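Local coordinates for T-lymphoma invasion and metastasis-inducing protein 1 (Homo sapiens, PDB 4K2P) that probably activates Rac as a guanine nucleotide exchange factor, with a PH-CC-Ex region, the fragment here, that is thought to bind phosphoinositides and partner proteins such as Par-3, at residues A15-L20 against R34-Y39; A68-N73 against S92-D97; S74-V79 against T114-A119; F87-S92 against F99-T104. The protein carries 5 engineered substitutions. All blocks are in the same frame, centred on the assembly; numbering follows the deposited sequence.

From the N terminus, contact 1 comes first. It closes the loop that carries strand 27-30 and joins strands 10-23 and 37-44. It is complete before the other three begin. Contact 2 links the end of strand 67-70 to the turn at 92-97. Contact 3 opens next, at strand 75-78, and closes on helix 106-128, so contacts 2 and 3 cross. Contact 4 is the hairpin of strands 88-92 and 98-102. It is nested within the loop of contact 3, crosses contact 2 and shares Ser92 with it. Strand 98-102 also pairs with strand 10-23, which joins contact 4 to contact 1. Contacts 1 and 4 join strands of the PH-domain sheet; contact 3 ties on the C-terminal helix.

Contact 1. Residues A15-L20 against R34-Y39; sequences AVKNFL and RKWKHY
Lys17 runs across the indole of Trp36 and still reaches a backbone oxygen with its amine. Its CD sits over the face, 3.8 Å from the centroid of the five-membered ring of Trp36, in a CH-pi contact. CG is anti to the backbone N (chi1 -175°), and the side chain crosses that of Trp36 at about a right angle. A bend at the last torsion brings NZ to Arg34 O, a hydrogen bond of 3.0 Å nearly along the C=O axis. Ala15 CB packs on Trp36 CE3 at 3.8 Å. Asn18 CB lies over one face of the Arg34 guanidinium. Arg34 NE is hydrogen-bonded to Thr32 O. Val16 and Lys37 form an antiparallel hydrogen-bonded pair, with Val16 N to Lys37 O at 2.8 Å and Lys37 N to Val16 O at 3.0 Å. Val16 CG2 meets the edge of the Tyr39 ring at CD2, 3.9 Å away. The strands cross at 122° and pair only briefly here. This is the mouth of the loop between the long first strand and strand 37-44, a region that in many PH domains receives the phosphoinositide head group.

Contact 2. Residues A68-N73 against S92-D97; sequences AVWVEN and SNSLGD
Ser94 faces Trp70 obliquely, with OG 3.6 Å from Trp70 CZ3. Trp70 CG is anti to its backbone N (chi1 -175°), and the six-membered part of the indole comes near Ser94. Glu72 CB lies above one face of this indole, offset toward the rim. Ser94 turns its CB to the backbone of the other segment, 3.6 Å from Glu72 O. Asn73 CB lies alongside, 4.0 Å from Ser94 CB. No direct hydrogen bond joins the segments. A water does the joining: it donates to Trp70 O at 2.8 Å and to Glu72 O at 2.7 Å, and accepts from Ser94 N at 3.1 Å. It lies over the same face of the indole as Glu72 CB.

Asn93 holds the turn in shape. Its CG sits between the backbone N and the carbonyl carbon (chi1 70°), and OD1 takes the N-H of Asp97 at 2.9 Å. Weak bonds from Leu95 N and Gly96 N reach the same oxygen. Asn93 ND2 gives a hydrogen to the anti lone pair of Asp97 OD2, 3.2 Å away. At Gly96 the backbone angles would press a beta carbon against the carbonyl of Leu95. The turn joins strands 88-92 and 98-102. Asp97 OD1 bonds to His22 ND1 on strand 10-23, Val69 packs on Phe99 of strand 98-102, and Asn73 rests on Val124 of helix 106-128.

Contact 3. Residues S74-V79 against T114-A119; sequences SIVQAV and TAIHSA
Strand 75-78 meets the C-terminal helix of the PH domain here, with Val76 against Ile116 and His117. The strand and helix axes run nearly antiparallel, at 163°, and come within 8.6 Å. His117 CG is anti to the carbonyl carbon (chi1 -79°), and the imidazole reaches the strand with its far nitrogen. Val76 N donates to His117 NE2 at 3.1 Å, from 18° out of the ring plane. Because NE2 accepts, the ring is probably neutral with its proton on ND1, which is hydrogen-bonded to Ser201 OG of helix 168-203.

Strand 75-78 pairs with strand 88-92 along one side. On its other side the backbone of Val76 is served by side chains, His117 at the N-H and Gln77 at the carbonyl. Gln77 NE2 lies 3.0 Å from Val76 O and above the carbonyl plane. In PH domains this helix closes one end of the curved sheet, and Val76 and Ile116 supply apolar packing to that closure. Their CG2 methyls touch at 3.7 Å, and the two side chains cross at about a right angle. An alanine in place of His117 would probably leave the Val76 N-H without its acceptor and break the link to Ser201. Ser74 O is hydrogen-bonded to Tyr198 OH, Ile116 packs on Leu91 of strand 88-92, and His117 touches Cys197 of helix 168-203.

Contact 4. Residues F87-S92 against F99-T104; sequences FVFCLS and FLFQTT
Phe89 and Phe101 are near parallel, with planes 19° apart, but slid so far that the rings barely overlap. Their centroids are 5.2 Å apart. What covers one face of the Phe89 ring is Phe101 CB, offset toward the rim and 3.3 Å from Phe89 CZ, a CH-pi contact. The Phe89 ring also meets Trp112 of helix 106-128, with planes at about 20°. Thr103 CG2 lies at its edge, and Thr103 O at the edge of the Phe87 ring, near its plane. Leu91 CB meets the edge of the Phe101 ring at CE2, 3.8 Å away. Leu91 and Phe99 lie side by side, pointing the same way, with Leu91 CD2 4.2 Å from Phe99 CD1. An alanine in place of Phe89 would probably uncover Phe101 CB and open a gap beside Trp112. On the other face of the sheet, Leu100 CD2 touches Cys90 CB at 3.7 Å and Val88 CG1 at 3.9 Å. Paired backbone bonds link Phe89 with Phe101 and Leu91 with Phe99, and Thr103 N bonds to Phe87 O. Strand 75-78 flanks this antiparallel hairpin on one side and strand 10-23 on the other. Phe89 and Leu91 pack on helix 106-128, while Cys90 and Leu100 meet Phe19.

Contact 1. Residues A15-L20 against R34-Y39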
loop_
_atom_site.group_PDB
_atom_site.type_symbol
_atom_site.label_atom_id
_atom_site.label_comp_id
_atom_site.label_asym_id
_atom_site.label_seq_id
_atom_site.Cartn_x
_atom_site.Cartn_y
_atom_site.Cartn_z
ATOM N N ALA A 15 -3.109 -8.019 -17.856
ATOM C CA ALA A 15 -1.670 -8.081 -18.071
ATOM C C ALA A 15 -1.021 -7.755 -16.730
ATOM O O ALA A 15 -1.518 -6.908 -15.995
ATOM C CB ALA A 15 -1.227 -7.111 -19.148
ATOM N N VAL A 16 0.074 -8.435 -16.407
ATOM C CA VAL A 16 0.672 -8.370 -15.072
ATOM C C VAL A 16 2.188 -8.328 -15.177
ATOM O O VAL A 16 2.780 -8.956 -16.058
ATOM C CB VAL A 16 0.265 -9.570 -14.200
ATOM C CG1 VAL A 16 0.807 -9.413 -12.779
ATOM C CG2 VAL A 16 -1.263 -9.719 -14.172
ATOM N N LYS A 17 2.805 -7.579 -14.270
ATOM C CA LYS A 17 4.239 -7.365 -14.274
ATOM C C LYS A 17 4.705 -7.139 -12.837
ATOM O O LYS A 17 4.172 -6.268 -12.169
ATOM C CB LYS A 17 4.542 -6.155 -15.150
ATOM C CG LYS A 17 5.974 -5.818 -15.378
ATOM C CD LYS A 17 6.018 -4.701 -16.394
ATOM C CE LYS A 17 7.416 -4.276 -16.708
ATOM N NZ LYS A 17 7.507 -3.789 -18.108
ATOM N N ASN A 18 5.674 -7.906 -12.348
ATOM C CA ASN A 18 6.264 -7.596 -11.040
ATOM C C ASN A 18 6.973 -6.247 -11.080
ATOM O O ASN A 18 7.638 -5.925 -12.055
ATOM C CB ASN A 18 7.228 -8.688 -10.599
ATOM C CG ASN A 18 6.537 -10.017 -10.386
ATOM O OD1 ASN A 18 5.350 -10.069 -10.090
ATOM N ND2 ASN A 18 7.290 -11.096 -10.502
ATOM N N PHE A 19 6.826 -5.466 -10.017
ATOM C CA PHE A 19 7.261 -4.076 -10.015
ATOM C C PHE A 19 8.322 -3.786 -8.940
ATOM O O PHE A 19 9.415 -3.311 -9.254
ATOM C CB PHE A 19 6.045 -3.168 -9.831
ATOM C CG PHE A 19 6.355 -1.708 -9.957
ATOM C CD1 PHE A 19 7.116 -1.238 -11.015
ATOM C CD2 PHE A 19 5.863 -0.800 -9.037
ATOM C CE1 PHE A 19 7.404 0.105 -11.136
ATOM C CE2 PHE A 19 6.142 0.541 -9.156
ATOM C CZ PHE A 19 6.913 0.997 -10.206
ATOM N N LEU A 20 7.986 -4.055 -7.682
ATOM C CA LEU A 20 8.934 -3.958 -6.570
ATOM C C LEU A 20 8.960 -5.302 -5.850
ATOM O O LEU A 20 7.965 -6.025 -5.853
ATOM C CB LEU A 20 8.551 -2.836 -5.608
ATOM C CG LEU A 20 8.457 -1.452 -6.242
ATOM C CD1 LEU A 20 7.819 -0.451 -5.308
ATOM C CD2 LEU A 20 9.848 -0.975 -6.667
ATOM N N ARG A 34 11.477 -6.591 -17.692
ATOM C CA ARG A 34 10.752 -7.782 -18.132
ATOM C C ARG A 34 9.488 -7.449 -18.906
ATOM O O ARG A 34 9.018 -6.312 -18.905
ATOM C CB ARG A 34 10.370 -8.647 -16.938
ATOM C CG ARG A 34 9.220 -8.067 -16.125
ATOM C CD ARG A 34 8.944 -8.909 -14.909
ATOM N NE ARG A 34 10.106 -8.983 -14.032
ATOM C CZ ARG A 34 10.216 -9.838 -13.024
ATOM N NH1 ARG A 34 9.233 -10.695 -12.773
ATOM N NH2 ARG A 34 11.307 -9.839 -12.270
ATOM N N LYS A 35 8.916 -8.467 -19.538
ATOM C CA LYS A 35 7.713 -8.274 -20.322
ATOM C C LYS A 35 6.496 -8.470 -19.433
ATOM O O LYS A 35 6.573 -9.072 -18.359
ATOM C CB LYS A 35 7.646 -9.266 -21.491
ATOM C CG LYS A 35 8.762 -9.154 -22.520
ATOM C CD LYS A 35 8.430 -9.982 -23.756
ATOM C CE LYS A 35 9.384 -9.708 -24.912
ATOM N NZ LYS A 35 10.763 -10.221 -24.680
ATOM N N TRP A 36 5.379 -7.917 -19.886
ATOM C CA TRP A 36 4.080 -8.178 -19.303
ATOM C C TRP A 36 3.697 -9.618 -19.622
ATOM O O TRP A 36 4.126 -10.157 -20.642
ATOM C CB TRP A 36 3.040 -7.212 -19.864
ATOM C CG TRP A 36 3.261 -5.776 -19.495
ATOM C CD1 TRP A 36 4.073 -4.878 -20.129
ATOM C CD2 TRP A 36 2.615 -5.055 -18.440
ATOM N NE1 TRP A 36 3.996 -3.651 -19.512
ATOM C CE2 TRP A 36 3.101 -3.733 -18.477
ATOM C CE3 TRP A 36 1.678 -5.402 -17.462
ATOM C CZ2 TRP A 36 2.686 -2.761 -17.574
ATOM C CZ3 TRP A 36 1.267 -4.439 -16.567
ATOM C CH2 TRP A 36 1.769 -3.134 -16.627
ATOM N N LYS A 37 2.920 -10.243 -18.739
ATOM C CA LYS A 37 2.359 -11.578 -18.980
ATOM C C LYS A 37 0.867 -11.533 -18.669
ATOM O O LYS A 37 0.457 -10.857 -17.735
ATOM C CB LYS A 37 3.043 -12.637 -18.111
ATOM C CG LYS A 37 4.407 -13.093 -18.616
ATOM C CD LYS A 37 5.009 -14.184 -17.726
ATOM C CE LYS A 37 4.257 -15.513 -17.826
ATOM N NZ LYS A 37 4.554 -16.237 -19.098
ATOM N N HIS A 38 0.052 -12.240 -19.441
ATOM C CA HIS A 38 -1.385 -12.225 -19.190
ATOM C C HIS A 38 -1.810 -13.392 -18.297
ATOM O O HIS A 38 -1.296 -14.504 -18.389
ATOM C CB HIS A 38 -2.165 -12.229 -20.514
ATOM C CG HIS A 38 -2.280 -13.571 -21.163
ATOM N ND1 HIS A 38 -1.191 -14.271 -21.636
ATOM C CD2 HIS A 38 -3.366 -14.328 -21.453
ATOM C CE1 HIS A 38 -1.599 -15.412 -22.163
ATOM N NE2 HIS A 38 -2.915 -15.471 -22.063
ATOM N N TYR A 39 -2.761 -13.109 -17.422
ATOM C CA TYR A 39 -3.344 -14.104 -16.544
ATOM C C TYR A 39 -4.830 -13.855 -16.426
ATOM O O TYR A 39 -5.292 -12.736 -16.597
ATOM C CB TYR A 39 -2.739 -14.042 -15.145
ATOM C CG TYR A 39 -1.293 -14.419 -15.032
ATOM C CD1 TYR A 39 -0.910 -15.745 -14.960
ATOM C CD2 TYR A 39 -0.308 -13.443 -14.950
ATOM C CE1 TYR A 39 0.420 -16.096 -14.832
ATOM C CE2 TYR A 39 1.020 -13.783 -14.819
ATOM C CZ TYR A 39 1.379 -15.111 -14.760
ATOM O OH TYR A 39 2.704 -15.456 -14.634
#

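Contact 2. Residues A68-N73 against S92-D97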
loop_
_atom_site.group_PDB
_atom_site.type_symbol
_atom_site.label_atom_id
_atom_site.label_comp_id
_atom_site.label_asym_id
_atom_site.label_seq_id
_atom_site.Cartn_x
_atom_site.Cartn_y
_atom_site.Cartn_z
ATOM N N ALA A 68 -0.195 -17.303 -6.273
ATOM C CA ALA A 68 -1.143 -16.484 -5.532
ATOM C C ALA A 68 -0.423 -15.358 -4.800
ATOM O O ALA A 68 0.693 -15.537 -4.321
ATOM C CB ALA A 68 -1.921 -17.346 -4.552
ATOM N N VAL A 69 -1.067 -14.201 -4.732
ATOM C CA VAL A 69 -0.532 -13.046 -4.032
ATOM C C VAL A 69 -1.495 -12.669 -2.924
ATOM O O VAL A 69 -2.661 -12.385 -3.170
ATOM C CB VAL A 69 -0.321 -11.840 -4.976
ATOM C CG1 VAL A 69 0.239 -10.651 -4.210
ATOM C CG2 VAL A 69 0.610 -12.216 -6.129
ATOM N N TRP A 70 -0.986 -12.673 -1.702
ATOM C CA TRP A 70 -1.746 -12.282 -0.523
ATOM C C TRP A 70 -1.838 -10.765 -0.448
ATOM O O TRP A 70 -0.816 -10.094 -0.433
ATOM C CB TRP A 70 -1.068 -12.849 0.720
ATOM C CG TRP A 70 -1.793 -12.633 2.008
ATOM C CD1 TRP A 70 -3.100 -12.921 2.285
ATOM C CD2 TRP A 70 -1.235 -12.097 3.212
ATOM N NE1 TRP A 70 -3.388 -12.590 3.588
ATOM C CE2 TRP A 70 -2.259 -12.084 4.177
ATOM C CE3 TRP A 70 0.035 -11.625 3.564
ATOM C CZ2 TRP A 70 -2.057 -11.612 5.471
ATOM C CZ3 TRP A 70 0.234 -11.157 4.847
ATOM C CH2 TRP A 70 -0.805 -11.156 5.787
ATOM N N VAL A 71 -3.051 -10.223 -0.390
ATOM C CA VAL A 71 -3.235 -8.781 -0.538
ATOM C C VAL A 71 -3.901 -8.122 0.663
ATOM O O VAL A 71 -4.373 -6.991 0.550
ATOM C CB VAL A 71 -4.074 -8.447 -1.800
ATOM C CG1 VAL A 71 -3.410 -9.031 -3.037
ATOM C CG2 VAL A 71 -5.492 -8.953 -1.675
ATOM N N GLU A 72 -3.922 -8.801 1.809
ATOM C CA GLU A 72 -4.393 -8.170 3.042
ATOM C C GLU A 72 -3.557 -6.924 3.293
ATOM O O GLU A 72 -2.351 -6.941 3.089
ATOM C CB GLU A 72 -4.295 -9.115 4.251
ATOM C CG GLU A 72 -5.579 -9.871 4.565
ATOM C CD GLU A 72 -5.505 -10.722 5.835
ATOM O OE1 GLU A 72 -4.861 -10.309 6.823
ATOM O OE2 GLU A 72 -6.103 -11.818 5.839
ATOM N N ASN A 73 -4.213 -5.838 3.681
ATOM C CA ASN A 73 -3.541 -4.591 4.055
ATOM C C ASN A 73 -2.709 -4.003 2.914
ATOM O O ASN A 73 -1.657 -3.410 3.133
ATOM C CB ASN A 73 -2.672 -4.803 5.303
ATOM C CG ASN A 73 -3.497 -5.105 6.540
ATOM O OD1 ASN A 73 -4.491 -4.434 6.818
ATOM N ND2 ASN A 73 -3.090 -6.115 7.291
ATOM N N SER A 92 0.461 -2.544 -3.995
ATOM C CA SER A 92 1.577 -2.761 -3.087
ATOM C C SER A 92 1.032 -3.462 -1.849
ATOM O O SER A 92 0.058 -3.015 -1.266
ATOM C CB SER A 92 2.268 -1.443 -2.725
ATOM O OG SER A 92 1.325 -0.423 -2.430
ATOM N N ASN A 93 1.666 -4.560 -1.455
ATOM C CA ASN A 93 1.130 -5.401 -0.398
ATOM C C ASN A 93 1.713 -5.036 0.960
ATOM O O ASN A 93 2.371 -4.015 1.101
ATOM C CB ASN A 93 1.382 -6.878 -0.726
ATOM C CG ASN A 93 2.841 -7.267 -0.625
ATOM O OD1 ASN A 93 3.705 -6.426 -0.417
ATOM N ND2 ASN A 93 3.119 -8.556 -0.769
ATOM N N SER A 94 1.450 -5.859 1.964
ATOM C CA SER A 94 1.878 -5.556 3.324
ATOM C C SER A 94 3.335 -5.935 3.581
ATOM O O SER A 94 3.840 -5.714 4.670
ATOM C CB SER A 94 0.964 -6.268 4.329
ATOM O OG SER A 94 1.117 -7.673 4.241
ATOM N N LEU A 95 4.003 -6.511 2.580
ATOM C CA LEU A 95 5.362 -7.037 2.756
ATOM C C LEU A 95 6.484 -6.204 2.120
ATOM O O LEU A 95 7.646 -6.363 2.485
ATOM C CB LEU A 95 5.444 -8.456 2.192
ATOM C CG LEU A 95 4.502 -9.500 2.797
ATOM C CD1 LEU A 95 4.774 -10.875 2.183
ATOM C CD2 LEU A 95 4.645 -9.552 4.320
ATOM N N GLY A 96 6.140 -5.319 1.191
ATOM C CA GLY A 96 7.135 -4.525 0.483
ATOM C C GLY A 96 7.224 -4.873 -0.996
ATOM O O GLY A 96 8.094 -4.378 -1.711
ATOM N N ASP A 97 6.319 -5.735 -1.450
ATOM C CA ASP A 97 6.195 -6.068 -2.867
ATOM C C ASP A 97 5.203 -5.151 -3.532
ATOM O O ASP A 97 4.326 -4.608 -2.872
ATOM C CB ASP A 97 5.710 -7.506 -3.071
ATOM C CG ASP A 97 6.592 -8.514 -2.413
ATOM O OD1 ASP A 97 7.773 -8.577 -2.790
ATOM O OD2 ASP A 97 6.100 -9.256 -1.536
HETATM O O HOH W 1 -0.451 -8.281 1.667
#

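Contact 3. Residues S74-V79 against T114-A119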
loop_
_atom_site.group_PDB
_atom_site.type_symbol
_atom_site.label_atom_id
_atom_site.label_comp_id
_atom_site.label_asym_id
_atom_site.label_seq_id
_atom_site.Cartn_x
_atom_site.Cartn_y
_atom_site.Cartn_z
ATOM N N SER A 74 -3.214 -4.153 1.694
ATOM C CA SER A 74 -2.587 -3.589 0.506
ATOM C C SER A 74 -3.121 -2.195 0.175
ATOM O O SER A 74 -4.115 -1.740 0.737
ATOM C CB SER A 74 -2.810 -4.505 -0.694
ATOM O OG SER A 74 -2.104 -5.717 -0.543
ATOM N N ILE A 75 -2.434 -1.519 -0.735
ATOM C CA ILE A 75 -2.945 -0.311 -1.358
ATOM C C ILE A 75 -2.924 -0.531 -2.864
ATOM O O ILE A 75 -1.996 -1.115 -3.400
ATOM C CB ILE A 75 -2.105 0.939 -0.997
ATOM C CG1 ILE A 75 -2.241 1.275 0.490
ATOM C CG2 ILE A 75 -2.546 2.144 -1.827
ATOM C CD1 ILE A 75 -1.234 2.325 0.991
ATOM N N VAL A 76 -3.940 -0.031 -3.549
ATOM C CA VAL A 76 -3.988 -0.083 -4.993
ATOM C C VAL A 76 -4.141 1.359 -5.455
ATOM O O VAL A 76 -4.924 2.116 -4.881
ATOM C CB VAL A 76 -5.140 -0.958 -5.531
ATOM C CG1 VAL A 76 -4.971 -1.186 -7.024
ATOM C CG2 VAL A 76 -5.190 -2.294 -4.805
ATOM N N GLN A 77 -3.373 1.727 -6.476
ATOM C CA GLN A 77 -3.378 3.075 -7.045
ATOM C C GLN A 77 -3.397 3.006 -8.565
ATOM O O GLN A 77 -2.639 2.253 -9.158
ATOM C CB GLN A 77 -2.140 3.867 -6.610
ATOM C CG GLN A 77 -2.052 4.172 -5.127
ATOM C CD GLN A 77 -2.958 5.310 -4.722
ATOM O OE1 GLN A 77 -2.613 6.483 -4.876
ATOM N NE2 GLN A 77 -4.118 4.972 -4.186
ATOM N N ALA A 78 -4.244 3.804 -9.196
ATOM C CA ALA A 78 -4.133 4.048 -10.625
ATOM C C ALA A 78 -2.766 4.634 -10.932
ATOM O O ALA A 78 -2.195 5.348 -10.111
ATOM C CB ALA A 78 -5.222 4.989 -11.096
ATOM N N VAL A 79 -2.244 4.315 -12.109
ATOM C CA VAL A 79 -0.987 4.879 -12.590
ATOM C C VAL A 79 -1.232 5.491 -13.955
ATOM O O VAL A 79 -0.660 5.055 -14.949
ATOM C CB VAL A 79 0.131 3.824 -12.690
ATOM C CG1 VAL A 79 1.485 4.510 -12.862
ATOM C CG2 VAL A 79 0.139 2.934 -11.457
ATOM N N THR A 114 -11.833 -0.965 -6.419
ATOM C CA THR A 114 -12.937 -1.056 -5.481
ATOM C C THR A 114 -13.012 -2.449 -4.877
ATOM O O THR A 114 -13.179 -2.587 -3.672
ATOM C CB THR A 114 -14.260 -0.705 -6.162
ATOM O OG1 THR A 114 -14.268 0.693 -6.458
ATOM C CG2 THR A 114 -15.456 -1.014 -5.270
ATOM N N ALA A 115 -12.848 -3.476 -5.703
ATOM C CA ALA A 115 -12.990 -4.854 -5.243
ATOM C C ALA A 115 -11.860 -5.236 -4.289
ATOM O O ALA A 115 -12.093 -5.889 -3.272
ATOM C CB ALA A 115 -13.027 -5.809 -6.421
ATOM N N ILE A 116 -10.637 -4.825 -4.605
ATOM C CA ILE A 116 -9.497 -5.225 -3.787
ATOM C C ILE A 116 -9.541 -4.504 -2.443
ATOM O O ILE A 116 -9.290 -5.114 -1.408
ATOM C CB ILE A 116 -8.167 -4.961 -4.492
ATOM C CG1 ILE A 116 -8.046 -5.868 -5.718
ATOM C CG2 ILE A 116 -6.993 -5.239 -3.552
ATOM C CD1 ILE A 116 -6.974 -5.453 -6.700
ATOM N N HIS A 117 -9.886 -3.221 -2.460
ATOM C CA HIS A 117 -9.960 -2.428 -1.240
ATOM C C HIS A 117 -11.103 -2.910 -0.360
ATOM O O HIS A 117 -11.005 -2.883 0.861
ATOM C CB HIS A 117 -10.141 -0.945 -1.569
ATOM C CG HIS A 117 -8.872 -0.268 -1.966
ATOM N ND1 HIS A 117 -8.833 0.996 -2.506
ATOM C CD2 HIS A 117 -7.592 -0.693 -1.903
ATOM C CE1 HIS A 117 -7.581 1.322 -2.763
ATOM N NE2 HIS A 117 -6.807 0.317 -2.396
ATOM N N SER A 118 -12.181 -3.367 -0.987
ATOM C CA SER A 118 -13.321 -3.903 -0.252
ATOM C C SER A 118 -12.921 -5.166 0.478
ATOM O O SER A 118 -13.322 -5.391 1.610
ATOM C CB SER A 118 -14.494 -4.188 -1.188
ATOM O OG SER A 118 -15.125 -2.984 -1.578
ATOM N N ALA A 119 -12.143 -6.001 -0.200
ATOM C CA ALA A 119 -11.649 -7.231 0.384
ATOM C C ALA A 119 -10.748 -6.912 1.571
ATOM O O ALA A 119 -10.811 -7.577 2.594
ATOM C CB ALA A 119 -10.895 -8.049 -0.653
#

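Contact 4. Residues F87-S92 against F99-T104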
loop_
_atom_site.group_PDB
_atom_site.type_symbol
_atom_site.label_atom_id
_atom_site.label_comp_id
_atom_site.label_asym_id
_atom_site.label_seq_id
_atom_site.Cartn_x
_atom_site.Cartn_y
_atom_site.Cartn_z
ATOM N N PHE A 87 -4.587 2.532 -18.474
ATOM C CA PHE A 87 -5.363 1.658 -17.597
ATOM C C PHE A 87 -4.500 0.722 -16.768
ATOM O O PHE A 87 -4.864 -0.428 -16.514
ATOM C CB PHE A 87 -6.371 0.872 -18.433
ATOM C CG PHE A 87 -7.125 1.731 -19.391
ATOM C CD1 PHE A 87 -7.678 2.926 -18.963
ATOM C CD2 PHE A 87 -7.255 1.378 -20.719
ATOM C CE1 PHE A 87 -8.367 3.745 -19.844
ATOM C CE2 PHE A 87 -7.942 2.195 -21.599
ATOM C CZ PHE A 87 -8.496 3.381 -21.154
ATOM N N VAL A 88 -3.368 1.252 -16.319
ATOM C CA VAL A 88 -2.484 0.552 -15.403
ATOM C C VAL A 88 -2.851 0.911 -13.965
ATOM O O VAL A 88 -3.163 2.061 -13.676
ATOM C CB VAL A 88 -1.000 0.902 -15.673
ATOM C CG1 VAL A 88 -0.080 0.217 -14.673
ATOM C CG2 VAL A 88 -0.623 0.511 -17.086
ATOM N N PHE A 89 -2.887 -0.081 -13.084
ATOM C CA PHE A 89 -2.923 0.173 -11.644
ATOM C C PHE A 89 -1.858 -0.661 -10.955
ATOM O O PHE A 89 -1.359 -1.616 -11.525
ATOM C CB PHE A 89 -4.310 -0.095 -11.049
ATOM C CG PHE A 89 -4.856 -1.482 -11.299
ATOM C CD1 PHE A 89 -5.513 -1.785 -12.478
ATOM C CD2 PHE A 89 -4.774 -2.460 -10.319
ATOM C CE1 PHE A 89 -6.040 -3.052 -12.689
ATOM C CE2 PHE A 89 -5.298 -3.713 -10.522
ATOM C CZ PHE A 89 -5.935 -4.013 -11.707
ATOM N N CYS A 90 -1.501 -0.273 -9.732
ATOM C CA CYS A 90 -0.383 -0.859 -9.008
ATOM C C CYS A 90 -0.848 -1.278 -7.622
ATOM O O CYS A 90 -1.422 -0.472 -6.889
ATOM C CB CYS A 90 0.779 0.135 -8.903
ATOM S SG CYS A 90 2.215 -0.474 -7.978
ATOM N N LEU A 91 -0.649 -2.548 -7.284
ATOM C CA LEU A 91 -0.906 -3.035 -5.934
ATOM C C LEU A 91 0.401 -3.134 -5.182
ATOM O O LEU A 91 1.353 -3.718 -5.674
ATOM C CB LEU A 91 -1.606 -4.402 -5.965
ATOM C CG LEU A 91 -2.042 -4.966 -4.601
ATOM C CD1 LEU A 91 -3.305 -5.787 -4.722
ATOM C CD2 LEU A 91 -0.955 -5.815 -3.963
ATOM N N SER A 92 0.461 -2.544 -3.995
ATOM C CA SER A 92 1.577 -2.761 -3.087
ATOM C C SER A 92 1.032 -3.462 -1.849
ATOM O O SER A 92 0.058 -3.015 -1.266
ATOM C CB SER A 92 2.268 -1.443 -2.725
ATOM O OG SER A 92 1.325 -0.423 -2.430
ATOM N N PHE A 99 3.051 -4.785 -7.647
ATOM C CA PHE A 99 2.726 -5.443 -8.905
ATOM C C PHE A 99 1.966 -4.464 -9.772
ATOM O O PHE A 99 1.143 -3.714 -9.275
ATOM C CB PHE A 99 1.870 -6.698 -8.664
ATOM C CG PHE A 99 2.426 -7.618 -7.620
ATOM C CD1 PHE A 99 2.141 -7.411 -6.277
ATOM C CD2 PHE A 99 3.226 -8.695 -7.973
ATOM C CE1 PHE A 99 2.656 -8.257 -5.302
ATOM C CE2 PHE A 99 3.741 -9.542 -6.998
ATOM C CZ PHE A 99 3.457 -9.315 -5.662
ATOM N N LEU A 100 2.273 -4.444 -11.061
ATOM C CA LEU A 100 1.491 -3.682 -12.021
ATOM C C LEU A 100 0.473 -4.563 -12.746
ATOM O O LEU A 100 0.748 -5.710 -13.070
ATOM C CB LEU A 100 2.412 -3.015 -13.039
ATOM C CG LEU A 100 3.379 -1.968 -12.476
ATOM C CD1 LEU A 100 4.372 -1.584 -13.538
ATOM C CD2 LEU A 100 2.633 -0.737 -11.977
ATOM N N PHE A 101 -0.680 -3.973 -13.028
ATOM C CA PHE A 101 -1.773 -4.623 -13.726
ATOM C C PHE A 101 -2.299 -3.678 -14.804
ATOM O O PHE A 101 -2.398 -2.478 -14.561
ATOM C CB PHE A 101 -2.914 -4.975 -12.774
ATOM C CG PHE A 101 -2.522 -5.862 -11.636
ATOM C CD1 PHE A 101 -2.576 -7.245 -11.756
ATOM C CD2 PHE A 101 -2.146 -5.317 -10.425
ATOM C CE1 PHE A 101 -2.238 -8.062 -10.692
ATOM C CE2 PHE A 101 -1.810 -6.129 -9.357
ATOM C CZ PHE A 101 -1.856 -7.503 -9.491
ATOM N N GLN A 102 -2.629 -4.208 -15.981
ATOM C CA GLN A 102 -3.283 -3.422 -17.024
ATOM C C GLN A 102 -4.635 -4.042 -17.372
ATOM O O GLN A 102 -4.730 -5.243 -17.656
ATOM C CB GLN A 102 -2.419 -3.326 -18.284
ATOM C CG GLN A 102 -3.005 -2.390 -19.369
ATOM C CD GLN A 102 -2.332 -2.538 -20.726
ATOM O OE1 GLN A 102 -1.787 -3.592 -21.052
ATOM N NE2 GLN A 102 -2.374 -1.477 -21.526
ATOM N N THR A 103 -5.669 -3.207 -17.340
ATOM C CA THR A 103 -7.013 -3.595 -17.735
ATOM C C THR A 103 -7.432 -2.794 -18.995
ATOM O O THR A 103 -6.577 -2.239 -19.694
ATOM C CB THR A 103 -7.991 -3.390 -16.553
ATOM O OG1 THR A 103 -9.282 -3.920 -16.873
ATOM C CG2 THR A 103 -8.100 -1.920 -16.183
ATOM N N THR A 104 -8.732 -2.738 -19.282
ATOM C CA THR A 104 -9.234 -2.357 -20.601
ATOM C C THR A 104 -9.842 -0.966 -20.664
ATOM O O THR A 104 -10.019 -0.420 -21.745
ATOM C CB THR A 104 -10.312 -3.351 -21.078
ATOM O OG1 THR A 104 -11.233 -3.592 -20.005
ATOM C CG2 THR A 104 -9.685 -4.665 -21.497
#